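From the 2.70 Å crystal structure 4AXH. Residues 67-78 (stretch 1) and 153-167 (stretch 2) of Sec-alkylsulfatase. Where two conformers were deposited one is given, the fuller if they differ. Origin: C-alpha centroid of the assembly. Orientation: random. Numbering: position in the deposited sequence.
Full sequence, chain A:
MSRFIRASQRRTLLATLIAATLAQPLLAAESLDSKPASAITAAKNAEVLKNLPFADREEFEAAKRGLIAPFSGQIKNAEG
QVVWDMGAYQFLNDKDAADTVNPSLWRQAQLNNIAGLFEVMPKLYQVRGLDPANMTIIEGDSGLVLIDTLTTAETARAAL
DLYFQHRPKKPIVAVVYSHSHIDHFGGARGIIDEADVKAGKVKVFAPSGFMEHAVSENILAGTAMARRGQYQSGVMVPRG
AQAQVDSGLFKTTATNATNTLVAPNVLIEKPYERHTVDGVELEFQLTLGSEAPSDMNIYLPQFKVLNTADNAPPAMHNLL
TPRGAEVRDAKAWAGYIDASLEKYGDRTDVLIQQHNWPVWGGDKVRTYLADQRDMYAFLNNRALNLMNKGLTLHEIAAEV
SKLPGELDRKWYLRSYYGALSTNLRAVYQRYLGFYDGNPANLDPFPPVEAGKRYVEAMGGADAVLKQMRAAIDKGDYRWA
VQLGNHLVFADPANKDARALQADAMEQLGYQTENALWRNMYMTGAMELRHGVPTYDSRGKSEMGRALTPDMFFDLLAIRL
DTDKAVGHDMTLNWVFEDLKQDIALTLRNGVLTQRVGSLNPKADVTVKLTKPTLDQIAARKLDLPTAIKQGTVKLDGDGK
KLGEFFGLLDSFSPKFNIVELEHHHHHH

Stretch 1 (67-78) LIAPFSGQIKNA
Stretch 2 (153-167) AETARAALDLYFQHR

Stretch 1 runs along one flank of the helix that begins at Ala-153, in the opposing sense: the short strand Gln-74 to Lys-76 and the helix axis make 128° between their N-to-C directions and approach to 8.6 Å. The register is set out by three CA pairs: CA of Ala-69 lies 7.8 Å from CA of Leu-162, CA of Ile-75 7.0 Å from CA of Thr-155, and CA of Asn-77 6.4 Å from CA of Glu-154. The contact buries 465 Å² between the stretches, both sides summed.

The main bump on the strand is Ile-75 (phi/psi -122/127, chi1 m, chi2 t). Its CD1 reaches a low part of the helix surface, 3.7 Å from Ala-158 CB and 3.9 Å from Thr-155 CG2, while its CG2 lies 3.7 Å from Glu-154 O. The small Ala-158 leaves space for the isoleucine tip. Lys-76, next along the strand, points its CA-to-CB bond away.

One turn beyond Ala-158 the relief reverses. Leu-162 (t, p) projects toward stretch 1, placing CD1 3.9 Å from Ala-69 CB and CD2 4.5 Å from Phe-71 CB, with Phe-71 in chi1 t. Pro-70, between Ala-69 and Phe-71 in sequence, points its CA-to-CB bond away.

The chain corner at Ile-68 and Ala-69 meets His-166 and Leu-162, toward the C-terminal part of stretch 2. Ala-69 (-144/119) sets its CB over one face of the His-166 ring, 3.6 Å from the ring centroid and 3.3 Å from His-166 CE1. The ring has chi1 m and chi2 86°, and His-166 ND1 donates a hydrogen bond to Leu-162 O (3.1 Å, nearly linear). Ile-68 CG2 adds a contact at 3.9 Å to His-166 CB.

At the other end, Glu-154 (m, p) bends so that CG lies 4.0 Å from Lys-76 O and OE2 lies 3.0 Å from Asn-77 ND2.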

# COMPACT_ATOMS: atom_id res chain seq x y z
N LEU A 67 3.73 26.05 -32.33
CA LEU A 67 2.69 25.44 -33.17
C LEU A 67 3.01 25.62 -34.63
O LEU A 67 3.00 26.75 -35.15
CB LEU A 67 1.27 25.93 -32.83
CG LEU A 67 0.12 25.36 -33.70
CD1 LEU A 67 -0.06 23.88 -33.49
CD2 LEU A 67 -1.17 26.03 -33.40
N ILE A 68 3.33 24.49 -35.28
CA ILE A 68 3.64 24.39 -36.70
C ILE A 68 2.37 24.02 -37.46
O ILE A 68 2.07 24.65 -38.48
CB ILE A 68 4.79 23.37 -36.89
CG1 ILE A 68 6.14 24.03 -36.60
CG2 ILE A 68 4.77 22.74 -38.31
CD1 ILE A 68 7.08 23.11 -36.08
N ALA A 69 1.64 22.99 -36.97
CA ALA A 69 0.44 22.46 -37.59
C ALA A 69 -0.56 22.02 -36.56
O ALA A 69 -0.28 21.11 -35.78
CB ALA A 69 0.79 21.29 -38.49
N PRO A 70 -1.77 22.63 -36.54
CA PRO A 70 -2.79 22.19 -35.58
C PRO A 70 -3.43 20.86 -35.96
O PRO A 70 -3.27 20.36 -37.07
CB PRO A 70 -3.82 23.32 -35.60
CG PRO A 70 -3.35 24.32 -36.60
CD PRO A 70 -2.28 23.71 -37.41
N PHE A 71 -4.15 20.27 -35.02
CA PHE A 71 -4.89 19.04 -35.23
C PHE A 71 -6.22 19.23 -34.56
O PHE A 71 -6.25 19.56 -33.37
CB PHE A 71 -4.16 17.81 -34.63
CG PHE A 71 -4.99 16.54 -34.72
CD1 PHE A 71 -4.98 15.77 -35.88
CD2 PHE A 71 -5.83 16.16 -33.68
CE1 PHE A 71 -5.77 14.62 -35.98
CE2 PHE A 71 -6.65 15.03 -33.80
CZ PHE A 71 -6.60 14.26 -34.94
N SER A 72 -7.31 19.03 -35.31
CA SER A 72 -8.68 19.21 -34.78
C SER A 72 -9.65 18.12 -35.26
O SER A 72 -10.83 18.13 -34.89
CB SER A 72 -9.21 20.62 -35.09
OG SER A 72 -8.54 21.29 -36.15
N GLY A 73 -9.13 17.18 -36.05
CA GLY A 73 -9.91 16.11 -36.66
C GLY A 73 -9.97 14.79 -35.94
O GLY A 73 -9.82 14.72 -34.71
N GLN A 74 -10.24 13.73 -36.71
CA GLN A 74 -10.38 12.38 -36.21
C GLN A 74 -9.25 11.48 -36.72
O GLN A 74 -8.67 11.71 -37.79
CB GLN A 74 -11.71 11.76 -36.70
CG GLN A 74 -12.99 12.47 -36.34
CD GLN A 74 -14.17 11.86 -37.06
OE1 GLN A 74 -14.17 11.69 -38.29
NE2 GLN A 74 -15.21 11.53 -36.32
N ILE A 75 -9.00 10.41 -35.95
CA ILE A 75 -8.08 9.34 -36.27
C ILE A 75 -8.99 8.10 -36.23
O ILE A 75 -9.71 7.89 -35.24
CB ILE A 75 -6.90 9.26 -35.27
CG1 ILE A 75 -6.03 10.53 -35.32
CG2 ILE A 75 -6.06 7.99 -35.51
CD1 ILE A 75 -5.11 10.69 -34.10
N LYS A 76 -8.98 7.31 -37.30
CA LYS A 76 -9.80 6.11 -37.41
C LYS A 76 -8.97 4.84 -37.37
O LYS A 76 -7.76 4.86 -37.66
CB LYS A 76 -10.62 6.15 -38.71
CG LYS A 76 -11.76 7.17 -38.69
CD LYS A 76 -11.99 7.80 -40.06
CE LYS A 76 -11.59 9.26 -40.13
NZ LYS A 76 -10.11 9.48 -40.09
N ASN A 77 -9.63 3.72 -37.00
CA ASN A 77 -9.10 2.36 -36.91
C ASN A 77 -9.09 1.77 -38.35
O ASN A 77 -9.58 2.43 -39.27
CB ASN A 77 -10.03 1.54 -35.99
CG ASN A 77 -9.65 0.09 -35.81
OD1 ASN A 77 -10.10 -0.81 -36.56
ND2 ASN A 77 -8.78 -0.16 -34.85
N ALA A 78 -8.60 0.51 -38.54
CA ALA A 78 -8.64 -0.19 -39.83
C ALA A 78 -10.09 -0.39 -40.29
O ALA A 78 -10.41 -0.13 -41.45
CB ALA A 78 -7.94 -1.51 -39.76
N ALA A 153 -1.35 1.98 -32.03
CA ALA A 153 -0.66 1.94 -33.33
C ALA A 153 -1.21 3.01 -34.29
O ALA A 153 -0.43 3.64 -35.03
CB ALA A 153 -0.81 0.54 -33.91
N GLU A 154 -2.54 3.25 -34.23
CA GLU A 154 -3.23 4.24 -35.07
C GLU A 154 -2.84 5.66 -34.72
O GLU A 154 -2.64 6.46 -35.63
CB GLU A 154 -4.78 4.06 -35.04
CG GLU A 154 -5.27 2.67 -35.44
CD GLU A 154 -5.30 1.68 -34.30
OE1 GLU A 154 -4.73 1.99 -33.23
OE2 GLU A 154 -5.88 0.58 -34.47
N THR A 155 -2.68 5.95 -33.41
CA THR A 155 -2.25 7.28 -32.97
C THR A 155 -0.77 7.52 -33.25
O THR A 155 -0.41 8.58 -33.78
CB THR A 155 -2.82 7.67 -31.59
OG1 THR A 155 -2.41 6.74 -30.59
CG2 THR A 155 -4.35 7.77 -31.59
N ALA A 156 0.08 6.51 -32.99
CA ALA A 156 1.52 6.55 -33.31
C ALA A 156 1.73 6.89 -34.78
O ALA A 156 2.52 7.77 -35.12
CB ALA A 156 2.15 5.21 -33.00
N ARG A 157 0.98 6.21 -35.65
CA ARG A 157 1.01 6.41 -37.10
C ARG A 157 0.54 7.80 -37.49
O ARG A 157 1.20 8.46 -38.28
CB ARG A 157 0.16 5.32 -37.82
CG ARG A 157 0.33 5.25 -39.32
CD ARG A 157 1.62 4.57 -39.75
NE ARG A 157 2.78 5.47 -39.74
CZ ARG A 157 3.06 6.34 -40.71
NH1 ARG A 157 2.26 6.43 -41.77
NH2 ARG A 157 4.11 7.14 -40.61
N ALA A 158 -0.58 8.26 -36.92
CA ALA A 158 -1.10 9.60 -37.20
C ALA A 158 -0.14 10.71 -36.76
O ALA A 158 0.04 11.66 -37.50
CB ALA A 158 -2.47 9.77 -36.56
N ALA A 159 0.48 10.58 -35.57
CA ALA A 159 1.45 11.55 -35.04
C ALA A 159 2.65 11.72 -36.00
O ALA A 159 3.00 12.85 -36.40
CB ALA A 159 1.95 11.07 -33.69
N LEU A 160 3.23 10.57 -36.40
CA LEU A 160 4.32 10.47 -37.36
C LEU A 160 3.89 10.98 -38.77
O LEU A 160 4.71 11.59 -39.46
CB LEU A 160 4.75 9.02 -37.41
CG LEU A 160 6.22 8.74 -37.46
CD1 LEU A 160 6.85 8.86 -36.11
CD2 LEU A 160 6.46 7.34 -38.01
N ASP A 161 2.62 10.78 -39.17
CA ASP A 161 2.10 11.25 -40.45
C ASP A 161 2.09 12.78 -40.52
O ASP A 161 2.52 13.36 -41.54
CB ASP A 161 0.68 10.70 -40.73
CG ASP A 161 0.60 9.31 -41.35
OD1 ASP A 161 1.63 8.83 -41.88
OD2 ASP A 161 -0.53 8.74 -41.40
N LEU A 162 1.59 13.43 -39.42
CA LEU A 162 1.48 14.87 -39.23
C LEU A 162 2.86 15.48 -39.21
O LEU A 162 3.05 16.53 -39.82
CB LEU A 162 0.70 15.19 -37.94
CG LEU A 162 0.58 16.65 -37.47
CD1 LEU A 162 -0.16 17.50 -38.48
CD2 LEU A 162 -0.10 16.71 -36.11
N TYR A 163 3.83 14.81 -38.58
CA TYR A 163 5.22 15.24 -38.55
C TYR A 163 5.84 15.22 -39.95
O TYR A 163 6.52 16.18 -40.34
CB TYR A 163 6.06 14.35 -37.61
CG TYR A 163 7.54 14.63 -37.68
CD1 TYR A 163 8.12 15.66 -36.93
CD2 TYR A 163 8.39 13.84 -38.46
CE1 TYR A 163 9.49 15.92 -36.98
CE2 TYR A 163 9.76 14.09 -38.53
CZ TYR A 163 10.31 15.13 -37.78
OH TYR A 163 11.66 15.39 -37.84
N PHE A 164 5.63 14.12 -40.70
CA PHE A 164 6.21 14.02 -42.05
C PHE A 164 5.59 15.00 -43.04
O PHE A 164 6.26 15.38 -44.00
CB PHE A 164 6.23 12.56 -42.56
CG PHE A 164 7.19 11.68 -41.80
CD1 PHE A 164 8.48 12.12 -41.49
CD2 PHE A 164 6.83 10.38 -41.43
CE1 PHE A 164 9.37 11.30 -40.80
CE2 PHE A 164 7.71 9.57 -40.72
CZ PHE A 164 8.98 10.03 -40.41
N GLN A 165 4.35 15.46 -42.78
CA GLN A 165 3.68 16.44 -43.62
C GLN A 165 4.34 17.84 -43.56
O GLN A 165 4.05 18.69 -44.42
CB GLN A 165 2.20 16.54 -43.27
CG GLN A 165 1.33 15.61 -44.10
CD GLN A 165 0.06 15.23 -43.39
OE1 GLN A 165 -0.23 14.05 -43.19
NE2 GLN A 165 -0.75 16.23 -43.02
N HIS A 166 5.24 18.07 -42.56
CA HIS A 166 5.90 19.36 -42.33
C HIS A 166 7.38 19.27 -42.18
O HIS A 166 8.08 20.28 -42.25
CB HIS A 166 5.29 20.05 -41.10
CG HIS A 166 3.83 20.33 -41.26
ND1 HIS A 166 2.88 19.37 -40.93
CD2 HIS A 166 3.21 21.40 -41.81
CE1 HIS A 166 1.71 19.89 -41.28
NE2 HIS A 166 1.85 21.11 -41.80
N ARG A 167 7.89 18.05 -41.98
CA ARG A 167 9.32 17.82 -41.82
C ARG A 167 9.86 16.77 -42.81
O ARG A 167 9.06 16.07 -43.44
CB ARG A 167 9.66 17.49 -40.36
CG ARG A 167 9.44 18.68 -39.40
CD ARG A 167 10.29 19.90 -39.72
NE ARG A 167 11.70 19.64 -39.40
CZ ARG A 167 12.71 20.20 -40.05
NH1 ARG A 167 12.49 21.05 -41.04
NH2 ARG A 167 13.96 19.90 -39.72